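Local coordinates for poly-beta-1,6-N-acetyl-D-glucosamine N-deacetylase (PDB 4U10), which probably removes N-acetyl groups from poly-beta-1,6-N-acetyl-D-glucosamine through its metal-binding polysaccharide deacetylase domain, the part of the longer protein present here, at residues D15-K19 / E20-Y24; L104-P107 / V108-I112; V123-W127 / D128-E132; G211-D215 / V216-A220; T252-F256 / S257-N261. One frame throughout, in Å; residues are numbered along the deposited sequence.

Interaction 1. Residues D15-K19 / E20-Y24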
loop_
_atom_site.group_PDB
_atom_site.type_symbol
_atom_site.label_atom_id
_atom_site.label_comp_id
_atom_site.label_asym_id
_atom_site.label_seq_id
_atom_site.Cartn_x
_atom_site.Cartn_y
_atom_site.Cartn_z
ATOM N N ASP A 15 4.010 13.434 16.255
ATOM C CA ASP A 15 2.826 13.915 17.060
ATOM C C ASP A 15 2.102 12.800 17.846
ATOM O O ASP A 15 1.603 11.799 17.261
ATOM C CB ASP A 15 1.897 14.605 16.049
ATOM C CG ASP A 15 0.694 15.265 16.677
ATOM O OD1 ASP A 15 0.718 15.567 17.869
ATOM O OD2 ASP A 15 -0.320 15.478 15.951
ATOM N N THR A 16 2.059 12.938 19.165
ATOM C CA THR A 16 1.291 12.029 20.046
ATOM C C THR A 16 -0.128 12.538 20.347
ATOM O O THR A 16 -0.907 11.919 21.067
ATOM C CB THR A 16 2.089 11.814 21.331
ATOM O OG1 THR A 16 2.496 13.090 21.895
ATOM C CG2 THR A 16 3.376 10.927 20.947
ATOM N N ALA A 17 -0.473 13.702 19.805
ATOM C CA ALA A 17 -1.846 14.268 19.958
ATOM C C ALA A 17 -2.935 13.275 19.544
ATOM O O ALA A 17 -2.756 12.510 18.558
ATOM C CB ALA A 17 -1.992 15.504 19.075
ATOM N N ALA A 18 -4.096 13.363 20.206
ATOM C CA ALA A 18 -5.272 12.589 19.815
ATOM C C ALA A 18 -5.601 13.059 18.404
ATOM O O ALA A 18 -5.522 14.233 18.148
ATOM C CB ALA A 18 -6.438 12.869 20.738
ATOM N N LYS A 19 -5.911 12.165 17.472
ATOM C CA LYS A 19 -5.919 12.589 16.012
ATOM C C LYS A 19 -7.280 12.939 15.375
ATOM O O LYS A 19 -7.335 13.582 14.294
ATOM C CB LYS A 19 -5.241 11.538 15.134
ATOM C CG LYS A 19 -3.768 11.801 14.874
ATOM C CD LYS A 19 -2.912 10.956 15.763
ATOM C CE LYS A 19 -1.463 11.407 15.705
ATOM N NZ LYS A 19 -0.848 11.338 17.057
ATOM N N GLU A 20 -8.351 12.522 16.030
ATOM C CA GLU A 20 -9.723 12.619 15.470
ATOM C C GLU A 20 -10.062 13.987 14.873
ATOM O O GLU A 20 -10.795 14.055 13.856
ATOM C CB GLU A 20 -10.782 12.243 16.510
ATOM C CG GLU A 20 -10.545 10.913 17.227
ATOM C CD GLU A 20 -9.548 11.037 18.399
ATOM O OE1 GLU A 20 -9.582 12.071 19.110
ATOM O OE2 GLU A 20 -8.721 10.108 18.586
ATOM N N GLU A 21 -9.526 15.066 15.477
ATOM C CA GLU A 21 -9.776 16.451 15.003
ATOM C C GLU A 21 -8.627 17.172 14.287
ATOM O O GLU A 21 -8.769 18.335 13.904
ATOM C CB GLU A 21 -10.270 17.316 16.169
ATOM C CG GLU A 21 -11.744 17.686 16.069
ATOM C CD GLU A 21 -12.376 18.008 17.410
ATOM O OE1 GLU A 21 -11.897 17.468 18.457
ATOM O OE2 GLU A 21 -13.359 18.810 17.390
ATOM N N LYS A 22 -7.515 16.479 14.059
ATOM C CA LYS A 22 -6.279 17.132 13.575
ATOM C C LYS A 22 -6.095 17.263 12.058
ATOM O O LYS A 22 -5.075 17.785 11.603
ATOM C CB LYS A 22 -5.072 16.403 14.120
ATOM C CG LYS A 22 -5.000 16.382 15.639
ATOM C CD LYS A 22 -3.999 17.331 16.278
ATOM C CE LYS A 22 -2.711 17.626 15.528
ATOM N NZ LYS A 22 -1.479 17.703 16.368
ATOM N N GLN A 23 -7.082 16.810 11.306
ATOM C CA GLN A 23 -7.103 16.832 9.836
ATOM C C GLN A 23 -5.999 16.026 9.156
ATOM O O GLN A 23 -5.688 16.268 8.014
ATOM C CB GLN A 23 -7.208 18.270 9.279
ATOM C CG GLN A 23 -8.553 18.922 9.624
ATOM C CD GLN A 23 -8.656 20.390 9.180
ATOM O OE1 GLN A 23 -8.038 21.274 9.772
ATOM N NE2 GLN A 23 -9.454 20.649 8.147
ATOM N N TYR A 24 -5.414 15.052 9.828
ATOM C CA TYR A 24 -4.547 14.174 9.064
ATOM C C TYR A 24 -5.447 13.337 8.108
ATOM O O TYR A 24 -6.648 13.270 8.253
ATOM C CB TYR A 24 -3.746 13.230 9.977
ATOM C CG TYR A 24 -2.744 13.931 10.845
ATOM C CD1 TYR A 24 -1.562 14.467 10.281
ATOM C CD2 TYR A 24 -2.945 14.057 12.228
ATOM C CE1 TYR A 24 -0.622 15.107 11.063
ATOM C CE2 TYR A 24 -1.983 14.678 13.032
ATOM C CZ TYR A 24 -0.824 15.202 12.430
ATOM O OH TYR A 24 0.138 15.808 13.182
HETATM O O HOH W 1 -6.555 13.391 11.716
HETATM O O HOH W 2 -5.599 9.542 18.205
#
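D15 OD2 is gripped by two donors from seven and nine residues further along the loop: K22 NZ in a salt bridge and Y24 OH in a hydrogen bond of 2.8 Å. Both arrive on the same face of the carboxylate, the lysine from above its plane and the tyrosine on the anti side, while OD2 itself lies at the edge of the Y24 ring. With CG anti to the backbone N (chi1 -175°), D15 also keeps OD1 within 2.9 Å of A17 N, closing an Asx turn. K19 works inside the loop: its bent chain curls back so that NZ donates to D15 O and, at 2.7 Å, to A17 O, and on the way CG passes 3.6 Å from Y24 CD2. A type I turn from K19 to K22, closed by K22 N to K19 O, brings the second lysine round. In this surface loop between strands 3-13 and 29-30, one amine and one phenol share D15 OD2, which would probably favour the carboxylate anion.

Interaction 2. Residues L104-P107 / V108-I112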
loop_
_atom_site.group_PDB
_atom_site.type_symbol
_atom_site.label_atom_id
_atom_site.label_comp_id
_atom_site.label_asym_id
_atom_site.label_seq_id
_atom_site.Cartn_x
_atom_site.Cartn_y
_atom_site.Cartn_z
ATOM N N LEU A 104 3.842 11.031 -7.062
ATOM C CA LEU A 104 5.288 11.168 -7.117
ATOM C C LEU A 104 5.770 11.840 -8.407
ATOM O O LEU A 104 6.759 12.558 -8.412
ATOM C CB LEU A 104 5.970 9.835 -6.942
ATOM C CG LEU A 104 6.070 9.413 -5.447
ATOM C CD1 LEU A 104 4.781 9.563 -4.650
ATOM C CD2 LEU A 104 6.575 8.006 -5.361
ATOM N N ASP A 105 5.079 11.562 -9.511
ATOM C CA ASP A 105 5.426 12.125 -10.820
ATOM C C ASP A 105 5.022 13.593 -11.025
ATOM O O ASP A 105 5.346 14.186 -12.042
ATOM C CB ASP A 105 4.783 11.293 -11.935
ATOM C CG ASP A 105 5.562 10.055 -12.294
ATOM O OD1 ASP A 105 6.697 9.885 -11.870
ATOM O OD2 ASP A 105 4.993 9.199 -13.014
ATOM N N THR A 106 4.268 14.155 -10.093
ATOM C CA THR A 106 3.906 15.546 -10.117
ATOM C C THR A 106 5.187 16.386 -9.919
ATOM O O THR A 106 5.947 16.163 -9.003
ATOM C CB THR A 106 2.816 15.841 -9.035
ATOM O OG1 THR A 106 1.676 14.986 -9.249
ATOM C CG2 THR A 106 2.357 17.288 -9.075
ATOM N N PRO A 107 5.463 17.299 -10.834
ATOM C CA PRO A 107 6.600 18.185 -10.693
ATOM C C PRO A 107 6.568 18.970 -9.379
ATOM O O PRO A 107 5.501 19.290 -8.890
ATOM C CB PRO A 107 6.429 19.152 -11.898
ATOM C CG PRO A 107 5.600 18.383 -12.891
ATOM C CD PRO A 107 4.643 17.604 -12.036
ATOM N N VAL A 108 7.726 19.314 -8.825
ATOM C CA VAL A 108 7.764 19.993 -7.497
ATOM C C VAL A 108 7.022 21.345 -7.434
ATOM O O VAL A 108 6.672 21.796 -6.362
ATOM C CB VAL A 108 9.202 20.207 -6.962
ATOM C CG1 VAL A 108 9.829 18.875 -6.552
ATOM C CG2 VAL A 108 10.052 20.954 -7.963
ATOM N N ASN A 109 6.759 21.953 -8.581
ATOM C CA ASN A 109 6.181 23.300 -8.652
ATOM C C ASN A 109 4.655 23.321 -8.691
ATOM O O ASN A 109 4.052 24.369 -8.990
ATOM C CB ASN A 109 6.725 23.958 -9.924
ATOM C CG ASN A 109 6.649 23.016 -11.121
ATOM O OD1 ASN A 109 7.624 22.319 -11.443
ATOM N ND2 ASN A 109 5.474 22.945 -11.753
ATOM N N GLN A 110 4.040 22.151 -8.454
ATOM C CA GLN A 110 2.609 21.941 -8.651
ATOM C C GLN A 110 1.962 21.232 -7.468
ATOM O O GLN A 110 2.595 20.449 -6.780
ATOM C CB GLN A 110 2.350 21.119 -9.922
ATOM C CG GLN A 110 2.263 21.980 -11.161
ATOM C CD GLN A 110 2.322 21.195 -12.461
ATOM O OE1 GLN A 110 1.900 20.056 -12.530
ATOM N NE2 GLN A 110 2.831 21.826 -13.505
ATOM N N LEU A 111 0.677 21.499 -7.283
ATOM C CA LEU A 111 -0.106 20.851 -6.243
ATOM C C LEU A 111 -0.764 19.653 -6.854
ATOM O O LEU A 111 -0.861 19.532 -8.059
ATOM C CB LEU A 111 -1.181 21.782 -5.735
ATOM C CG LEU A 111 -0.700 23.199 -5.489
ATOM C CD1 LEU A 111 -1.877 24.160 -5.215
ATOM C CD2 LEU A 111 0.326 23.096 -4.381
ATOM N N ILE A 112 -1.231 18.768 -5.997
ATOM C CA ILE A 112 -1.819 17.517 -6.427
ATOM C C ILE A 112 -3.284 17.619 -6.183
ATOM O O ILE A 112 -3.693 17.695 -5.024
ATOM C CB ILE A 112 -1.292 16.370 -5.570
ATOM C CG1 ILE A 112 0.176 16.167 -5.947
ATOM C CG2 ILE A 112 -2.168 15.116 -5.741
ATOM C CD1 ILE A 112 0.952 15.399 -4.984
#
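T106 and I112 close the base of a loop that joins helix 101-104 to strand 112-114, and a type I beta turn from P107 to Q110 forms its outer end. The buried side is the base, around I112. The methyl of T106, anti to the backbone N, turns inward and lies 3.9 Å from Q110 CB, while T106 OG1 sits 3.8 Å from CG1 of the buried I112. That hydroxyl has its polar partner in S102 O, so toward I112 it makes only van der Waals contact. I112 in turn pairs its backbone with L119 and rests on F124, and R121 holds the carbonyl of T106 from outside the loop. The outer end is solvent-facing, its residues exposed. There the turn is closed by a single backbone bond, Q110 N to P107 O at 3.2 Å, with a bent N-H...O angle of 140°. Across the turn, the nearest side-chain atoms to the proline ring are two amide oxygens. N109, its CG placed between the backbone N and the carbonyl carbon (chi1 46°), brings OD1 to 3.4 Å from P107 CB, and the extended Q110 chain puts OE1 3.7 Å from P107 CD.

Interaction 3. Residues V123-W127 / D128-E132. Unlike the reference sequence in segment 128-132: D128 (reference Glu).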
loop_
_atom_site.group_PDB
_atom_site.type_symbol
_atom_site.label_atom_id
_atom_site.label_comp_id
_atom_site.label_asym_id
_atom_site.label_seq_id
_atom_site.Cartn_x
_atom_site.Cartn_y
_atom_site.Cartn_z
ATOM N N VAL A 123 3.640 16.834 0.697
ATOM C CA VAL A 123 2.960 15.806 1.404
ATOM C C VAL A 123 3.565 14.433 1.040
ATOM O O VAL A 123 3.531 13.531 1.898
ATOM C CB VAL A 123 1.460 15.864 1.142
ATOM C CG1 VAL A 123 0.763 14.703 1.858
ATOM C CG2 VAL A 123 0.931 17.206 1.648
ATOM N N PHE A 124 4.137 14.300 -0.164
ATOM C CA PHE A 124 4.623 13.005 -0.647
ATOM C C PHE A 124 6.094 12.925 -0.879
ATOM O O PHE A 124 6.759 13.941 -1.128
ATOM C CB PHE A 124 3.858 12.601 -1.914
ATOM C CG PHE A 124 2.373 12.609 -1.715
ATOM C CD1 PHE A 124 1.764 11.621 -1.015
ATOM C CD2 PHE A 124 1.593 13.696 -2.126
ATOM C CE1 PHE A 124 0.392 11.663 -0.762
ATOM C CE2 PHE A 124 0.223 13.741 -1.886
ATOM C CZ PHE A 124 -0.376 12.732 -1.208
ATOM N N VAL A 125 6.609 11.711 -0.856
ATOM C CA VAL A 125 8.024 11.462 -1.146
ATOM C C VAL A 125 8.449 11.942 -2.555
ATOM O O VAL A 125 7.618 12.107 -3.417
ATOM C CB VAL A 125 8.445 9.968 -0.979
ATOM C CG1 VAL A 125 8.371 9.494 0.478
ATOM C CG2 VAL A 125 7.671 9.044 -1.893
ATOM N N THR A 126 9.745 12.132 -2.743
ATOM C CA THR A 126 10.373 12.286 -4.069
ATOM C C THR A 126 10.937 10.920 -4.493
ATOM O O THR A 126 11.188 10.070 -3.671
ATOM C CB THR A 126 11.512 13.334 -4.021
ATOM O OG1 THR A 126 12.607 12.873 -3.224
ATOM C CG2 THR A 126 11.066 14.658 -3.441
ATOM N N TRP A 127 11.172 10.726 -5.765
ATOM C CA TRP A 127 11.750 9.480 -6.245
ATOM C C TRP A 127 13.171 9.160 -5.754
ATOM O O TRP A 127 13.524 7.980 -5.639
ATOM C CB TRP A 127 11.733 9.460 -7.763
ATOM C CG TRP A 127 10.374 9.242 -8.398
ATOM C CD1 TRP A 127 9.692 10.118 -9.188
ATOM C CD2 TRP A 127 9.572 8.076 -8.312
ATOM N NE1 TRP A 127 8.550 9.562 -9.631
ATOM C CE2 TRP A 127 8.412 8.317 -9.086
ATOM C CE3 TRP A 127 9.687 6.865 -7.609
ATOM C CZ2 TRP A 127 7.382 7.373 -9.223
ATOM C CZ3 TRP A 127 8.673 5.911 -7.739
ATOM C CH2 TRP A 127 7.525 6.170 -8.555
ATOM N N ASP A 128 13.975 10.214 -5.503
ATOM C CA ASP A 128 15.302 10.089 -4.888
ATOM C C ASP A 128 15.137 9.386 -3.562
ATOM O O ASP A 128 15.820 8.449 -3.291
ATOM C CB ASP A 128 15.990 11.455 -4.613
ATOM C CG ASP A 128 16.199 12.311 -5.906
ATOM O OD1 ASP A 128 16.627 11.776 -6.988
ATOM O OD2 ASP A 128 15.915 13.544 -5.848
ATOM N N GLN A 129 14.189 9.835 -2.757
ATOM C CA GLN A 129 13.915 9.178 -1.469
ATOM C C GLN A 129 13.512 7.729 -1.589
ATOM O O GLN A 129 13.900 6.892 -0.772
ATOM C CB GLN A 129 12.862 10.000 -0.774
ATOM C CG GLN A 129 13.366 11.283 -0.231
ATOM C CD GLN A 129 12.264 12.236 0.211
ATOM O OE1 GLN A 129 11.130 12.105 -0.163
ATOM N NE2 GLN A 129 12.611 13.175 1.057
ATOM N N VAL A 130 12.749 7.399 -2.635
ATOM C CA VAL A 130 12.301 6.038 -2.870
ATOM C C VAL A 130 13.466 5.150 -3.277
ATOM O O VAL A 130 13.566 3.974 -2.784
ATOM C CB VAL A 130 11.254 5.979 -3.981
ATOM C CG1 VAL A 130 10.833 4.537 -4.271
ATOM C CG2 VAL A 130 10.059 6.859 -3.652
ATOM N N ARG A 131 14.311 5.669 -4.201
ATOM C CA ARG A 131 15.567 4.954 -4.568
ATOM C C ARG A 131 16.470 4.623 -3.373
ATOM O O ARG A 131 16.932 3.504 -3.262
ATOM C CB ARG A 131 16.372 5.723 -5.643
ATOM C CG ARG A 131 15.943 5.419 -7.080
ATOM C CD ARG A 131 16.913 6.098 -8.062
ATOM N NE ARG A 131 16.819 7.554 -7.951
ATOM C CZ ARG A 131 15.924 8.282 -8.583
ATOM N NH1 ARG A 131 15.032 7.682 -9.396
ATOM N NH2 ARG A 131 15.873 9.613 -8.418
ATOM N N GLU A 132 16.703 5.580 -2.491
ATOM C CA GLU A 132 17.505 5.337 -1.286
ATOM C C GLU A 132 16.913 4.209 -0.409
ATOM O O GLU A 132 17.631 3.308 0.072
ATOM C CB GLU A 132 17.651 6.634 -0.477
ATOM C CG GLU A 132 18.583 6.515 0.702
ATOM C CD GLU A 132 18.573 7.733 1.617
ATOM O OE1 GLU A 132 18.330 8.883 1.162
ATOM O OE2 GLU A 132 18.833 7.560 2.838
#
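T126 and Q129 exchange hydrogen bonds at the start of helix 127-135. The stronger runs from T126 N to Q129 OE1, 2.9 Å long and nearly straight at 167°, with the donor above the plane of the amide carbonyl. The return bond, Q129 N to T126 OG1, is weak at 3.5 Å. It depends on the threonine hydroxyl standing between its own backbone N and carbonyl carbon (chi1 67°), from where it faces the first turn. Backbone bonds continue the helix: V130 N reaches T126 O, and R131 N reaches W127 O at 2.8 Å.

A salt bridge lies on one flank, where R131 NH2 meets D128 OD1 at 2.7 Å, the oxygen lying at the edge of the guanidinium. One face of that group is centred over W127 O, and its NH1 continues to Q198.

Apolar contacts fill the inner side. V130 CG2 lies 3.7 Å from V125 CG2, the two valines crossing at about a right angle, and is 4.0 Å from W127 CE3 in an oblique approach to the indole. Tryptophan and V130 point the same way, onto L104 and helix 177-199, and W127 NE1 is bonded to D105. T126 as N-cap and Q129 three residues on make up a capping box, the classic start of an alpha-helix.

Interaction 4. Residues G211-D215 / V216-A220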
loop_
_atom_site.group_PDB
_atom_site.type_symbol
_atom_site.label_atom_id
_atom_site.label_comp_id
_atom_site.label_asym_id
_atom_site.label_seq_id
_atom_site.Cartn_x
_atom_site.Cartn_y
_atom_site.Cartn_z
ATOM N N GLY A 211 -8.403 -0.807 0.084
ATOM C CA GLY A 211 -8.718 -2.229 0.273
ATOM C C GLY A 211 -9.667 -2.800 -0.793
ATOM O O GLY A 211 -9.997 -3.962 -0.732
ATOM N N GLN A 212 -10.133 -1.983 -1.763
ATOM C CA GLN A 212 -11.210 -2.408 -2.609
ATOM C C GLN A 212 -10.727 -2.810 -4.010
ATOM O O GLN A 212 -10.021 -2.066 -4.686
ATOM C CB GLN A 212 -12.288 -1.326 -2.729
ATOM C CG GLN A 212 -12.906 -0.930 -1.369
ATOM C CD GLN A 212 -13.540 -2.142 -0.661
ATOM O OE1 GLN A 212 -13.339 -2.340 0.578
ATOM N NE2 GLN A 212 -14.235 -2.995 -1.430
ATOM N N PHE A 213 -11.276 -3.920 -4.470
ATOM C CA PHE A 213 -10.889 -4.521 -5.748
ATOM C C PHE A 213 -12.003 -5.390 -6.295
ATOM O O PHE A 213 -13.025 -5.567 -5.660
ATOM C CB PHE A 213 -9.593 -5.321 -5.541
ATOM C CG PHE A 213 -9.750 -6.585 -4.748
ATOM C CD1 PHE A 213 -9.748 -6.572 -3.368
ATOM C CD2 PHE A 213 -9.846 -7.803 -5.397
ATOM C CE1 PHE A 213 -9.939 -7.743 -2.661
ATOM C CE2 PHE A 213 -10.013 -8.976 -4.699
ATOM C CZ PHE A 213 -10.059 -8.947 -3.321
ATOM N N ASN A 214 -11.779 -5.938 -7.474
ATOM C CA ASN A 214 -12.674 -6.875 -8.073
ATOM C C ASN A 214 -11.937 -7.679 -9.119
ATOM O O ASN A 214 -10.717 -7.561 -9.278
ATOM C CB ASN A 214 -13.945 -6.154 -8.632
ATOM C CG ASN A 214 -13.636 -5.285 -9.837
ATOM O OD1 ASN A 214 -12.714 -5.539 -10.555
ATOM N ND2 ASN A 214 -14.409 -4.267 -10.036
ATOM N N ASP A 215 -12.659 -8.541 -9.818
ATOM C CA ASP A 215 -12.080 -9.387 -10.853
ATOM C C ASP A 215 -11.509 -8.632 -12.031
ATOM O O ASP A 215 -10.477 -9.041 -12.584
ATOM C CB ASP A 215 -13.091 -10.489 -11.350
ATOM C CG ASP A 215 -14.412 -9.939 -11.840
ATOM O OD1 ASP A 215 -14.938 -8.898 -11.344
ATOM O OD2 ASP A 215 -14.943 -10.603 -12.733
ATOM N N VAL A 216 -12.110 -7.519 -12.405
ATOM C CA VAL A 216 -11.568 -6.795 -13.550
ATOM C C VAL A 216 -10.211 -6.158 -13.167
ATOM O O VAL A 216 -9.224 -6.196 -13.899
ATOM C CB VAL A 216 -12.595 -5.759 -14.061
ATOM C CG1 VAL A 216 -12.002 -4.824 -15.123
ATOM C CG2 VAL A 216 -13.808 -6.484 -14.648
ATOM N N ALA A 217 -10.176 -5.562 -11.993
ATOM C CA ALA A 217 -8.968 -4.941 -11.486
ATOM C C ALA A 217 -7.891 -6.001 -11.357
ATOM O O ALA A 217 -6.745 -5.764 -11.686
ATOM C CB ALA A 217 -9.249 -4.305 -10.146
ATOM N N ILE A 218 -8.246 -7.192 -10.889
ATOM C CA ILE A 218 -7.234 -8.237 -10.678
ATOM C C ILE A 218 -6.593 -8.589 -11.992
ATOM O O ILE A 218 -5.374 -8.728 -12.086
ATOM C CB ILE A 218 -7.852 -9.543 -10.067
ATOM C CG1 ILE A 218 -7.972 -9.402 -8.557
ATOM C CG2 ILE A 218 -6.938 -10.710 -10.332
ATOM C CD1 ILE A 218 -8.834 -10.464 -7.904
ATOM N N ASP A 219 -7.402 -8.757 -13.017
ATOM C CA ASP A 219 -6.883 -9.179 -14.307
ATOM C C ASP A 219 -6.089 -8.036 -14.991
ATOM O O ASP A 219 -5.107 -8.284 -15.674
ATOM C CB ASP A 219 -7.990 -9.659 -15.219
ATOM C CG ASP A 219 -7.442 -10.191 -16.577
ATOM O OD1 ASP A 219 -6.758 -11.230 -16.548
ATOM O OD2 ASP A 219 -7.637 -9.511 -17.629
ATOM N N ALA A 220 -6.518 -6.804 -14.762
ATOM C CA ALA A 220 -5.799 -5.607 -15.252
ATOM C C ALA A 220 -4.414 -5.522 -14.647
ATOM O O ALA A 220 -3.475 -5.217 -15.360
ATOM C CB ALA A 220 -6.570 -4.298 -14.948
#
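N214 OD1 faces two NH groups in the first turn of helix 215-222, those of V216 and A217. Its bond to A217 N is 2.9 Å long and almost straight at 173°, nearly along the C=O axis; the second, to V216 N at 2.8 Å, is weak because it is strongly bent. The amide is brought over the helix start by chi1 of 69°, which sets CG between the backbone N and the carbonyl carbon. This is the N-cap of the helix, and the main chain takes over at once, with I218 N bonded to N214 O at 3.0 Å and D219 N to D215 O. I218 folds its CG1 to 3.4 Å from N214 O, and its CD1 goes on to the edge of the F213 ring, 3.7 Å from CE2. Further out, Y180 OH bonds N214 ND2 and so helps fix how the capping amide is turned. F213 is stacked on W208 and meets Y244 edge-to-face, while the far end of D219 forms a salt bridge with K181 on helix 177-199.

Interaction 5. Residues T252-F256 / S257-N261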
loop_
_atom_site.group_PDB
_atom_site.type_symbol
_atom_site.label_atom_id
_atom_site.label_comp_id
_atom_site.label_asym_id
_atom_site.label_seq_id
_atom_site.Cartn_x
_atom_site.Cartn_y
_atom_site.Cartn_z
ATOM N N THR A 252 -5.367 4.137 15.093
ATOM C CA THR A 252 -4.955 4.558 16.444
ATOM C C THR A 252 -5.529 3.719 17.556
ATOM O O THR A 252 -5.036 3.859 18.653
ATOM C CB THR A 252 -5.383 5.962 16.775
ATOM O OG1 THR A 252 -6.767 6.016 16.558
ATOM C CG2 THR A 252 -4.695 6.973 15.925
ATOM N N GLU A 253 -6.559 2.906 17.308
ATOM C CA GLU A 253 -7.096 1.957 18.325
ATOM C C GLU A 253 -6.548 0.549 18.215
ATOM O O GLU A 253 -6.982 -0.359 18.930
ATOM C CB GLU A 253 -8.618 1.836 18.268
ATOM C CG GLU A 253 -9.346 2.830 19.155
ATOM C CD GLU A 253 -9.452 4.192 18.518
ATOM O OE1 GLU A 253 -10.605 4.643 18.241
ATOM O OE2 GLU A 253 -8.376 4.810 18.286
ATOM N N THR A 254 -5.577 0.355 17.346
ATOM C CA THR A 254 -4.986 -0.946 17.226
ATOM C C THR A 254 -3.966 -1.143 18.376
ATOM O O THR A 254 -2.850 -0.633 18.343
ATOM C CB THR A 254 -4.318 -1.187 15.853
ATOM O OG1 THR A 254 -5.223 -0.845 14.802
ATOM C CG2 THR A 254 -3.912 -2.695 15.735
ATOM N N GLY A 255 -4.401 -1.886 19.389
ATOM C CA GLY A 255 -3.547 -2.272 20.506
ATOM C C GLY A 255 -3.034 -3.676 20.329
ATOM O O GLY A 255 -3.281 -4.324 19.303
ATOM N N PHE A 256 -2.302 -4.153 21.324
ATOM C CA PHE A 256 -1.704 -5.494 21.228
ATOM C C PHE A 256 -2.758 -6.630 21.048
ATOM O O PHE A 256 -2.568 -7.608 20.267
ATOM C CB PHE A 256 -0.845 -5.751 22.456
ATOM C CG PHE A 256 0.276 -4.763 22.633
ATOM C CD1 PHE A 256 0.759 -4.007 21.552
ATOM C CD2 PHE A 256 0.901 -4.628 23.864
ATOM C CE1 PHE A 256 1.784 -3.119 21.719
ATOM C CE2 PHE A 256 1.961 -3.747 24.021
ATOM C CZ PHE A 256 2.400 -2.989 22.948
ATOM N N SER A 257 -3.887 -6.524 21.726
ATOM C CA SER A 257 -4.828 -7.663 21.664
ATOM C C SER A 257 -5.405 -7.789 20.244
ATOM O O SER A 257 -5.568 -8.908 19.705
ATOM C CB SER A 257 -5.921 -7.511 22.689
ATOM O OG SER A 257 -6.681 -6.374 22.391
ATOM N N THR A 258 -5.677 -6.636 19.630
ATOM C CA THR A 258 -6.075 -6.570 18.220
ATOM C C THR A 258 -5.031 -7.269 17.312
ATOM O O THR A 258 -5.360 -8.148 16.509
ATOM C CB THR A 258 -6.237 -5.104 17.763
ATOM O OG1 THR A 258 -6.855 -4.324 18.791
ATOM C CG2 THR A 258 -7.075 -4.999 16.517
ATOM N N ILE A 259 -3.769 -6.885 17.443
ATOM C CA ILE A 259 -2.722 -7.454 16.589
ATOM C C ILE A 259 -2.580 -8.936 16.855
ATOM O O ILE A 259 -2.430 -9.723 15.925
ATOM C CB ILE A 259 -1.362 -6.730 16.762
ATOM C CG1 ILE A 259 -1.450 -5.335 16.149
ATOM C CG2 ILE A 259 -0.211 -7.483 16.091
ATOM C CD1 ILE A 259 -0.263 -4.458 16.459
ATOM N N LYS A 260 -2.623 -9.316 18.126
ATOM C CA LYS A 260 -2.508 -10.716 18.509
ATOM C C LYS A 260 -3.632 -11.560 17.952
ATOM O O LYS A 260 -3.396 -12.622 17.392
ATOM C CB LYS A 260 -2.497 -10.861 20.029
ATOM C CG LYS A 260 -2.538 -12.309 20.490
ATOM C CD LYS A 260 -2.357 -12.432 21.998
ATOM C CE LYS A 260 -2.037 -13.872 22.391
ATOM N NZ LYS A 260 -2.223 -14.066 23.854
ATOM N N ASN A 261 -4.863 -11.105 18.120
ATOM C CA ASN A 261 -5.990 -11.890 17.612
ATOM C C ASN A 261 -5.930 -12.068 16.114
ATOM O O ASN A 261 -6.179 -13.150 15.575
ATOM C CB ASN A 261 -7.295 -11.254 18.056
ATOM C CG ASN A 261 -7.450 -11.335 19.566
ATOM O OD1 ASN A 261 -6.776 -12.157 20.219
ATOM N ND2 ASN A 261 -8.280 -10.465 20.136
#
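T254 and I259 meet through a single methyl, just before and within the first turn of helix 256-263. From CB of T254 the side chain forks. OG1 goes to D251 N, three residues earlier, while CG2, anti to the backbone N (chi1 -50° for the hydroxyl), reaches over the helix start. There the methyl lies 3.6 Å from I259 CG1 and 3.9 Å from T258 CB, the T254 side chain crossing those of T258 and I259 at about a right angle. It also comes within 4.1 Å of I259 CD1; one methyl thus touches two successive helix residues. G255 follows as the N-cap and, being glycine, offers no side chain to cap the helix; the first turn is carried by backbone bonds, I259 N to G255 O at 3.2 Å and K260 N to F256 O at 2.7 Å. T258 leans back on the cap, with CB 3.4 Å from G255 O. Helix 31-42 also packs against this junction: H37 NE2 bonds the carbonyl of T254, I259 rests on H37 and W40, and the F256 ring stacks on that of W40.

How the interactions relate
All five contacts are local, but their settings differ. Interactions 1 and 2 are surface loops shaped by type I turns; the first is held by charge around one carboxylate, the second mainly by van der Waals contact. Interactions 3, 4 and 5 each start a helix, by a capping box, by an asparagine N-cap and by a glycine without a capping side chain. Interactions 3 and 5 are partly buried; interaction 4 lies at the surface, though most of its touching residues are only partly exposed. Only interactions 2 and 3 touch, among other places where L104 CG lies 3.7 Å from V125 O. Helix 177-199 backs both interaction 3 and interaction 4, which lie on opposite sides of the chain's centre.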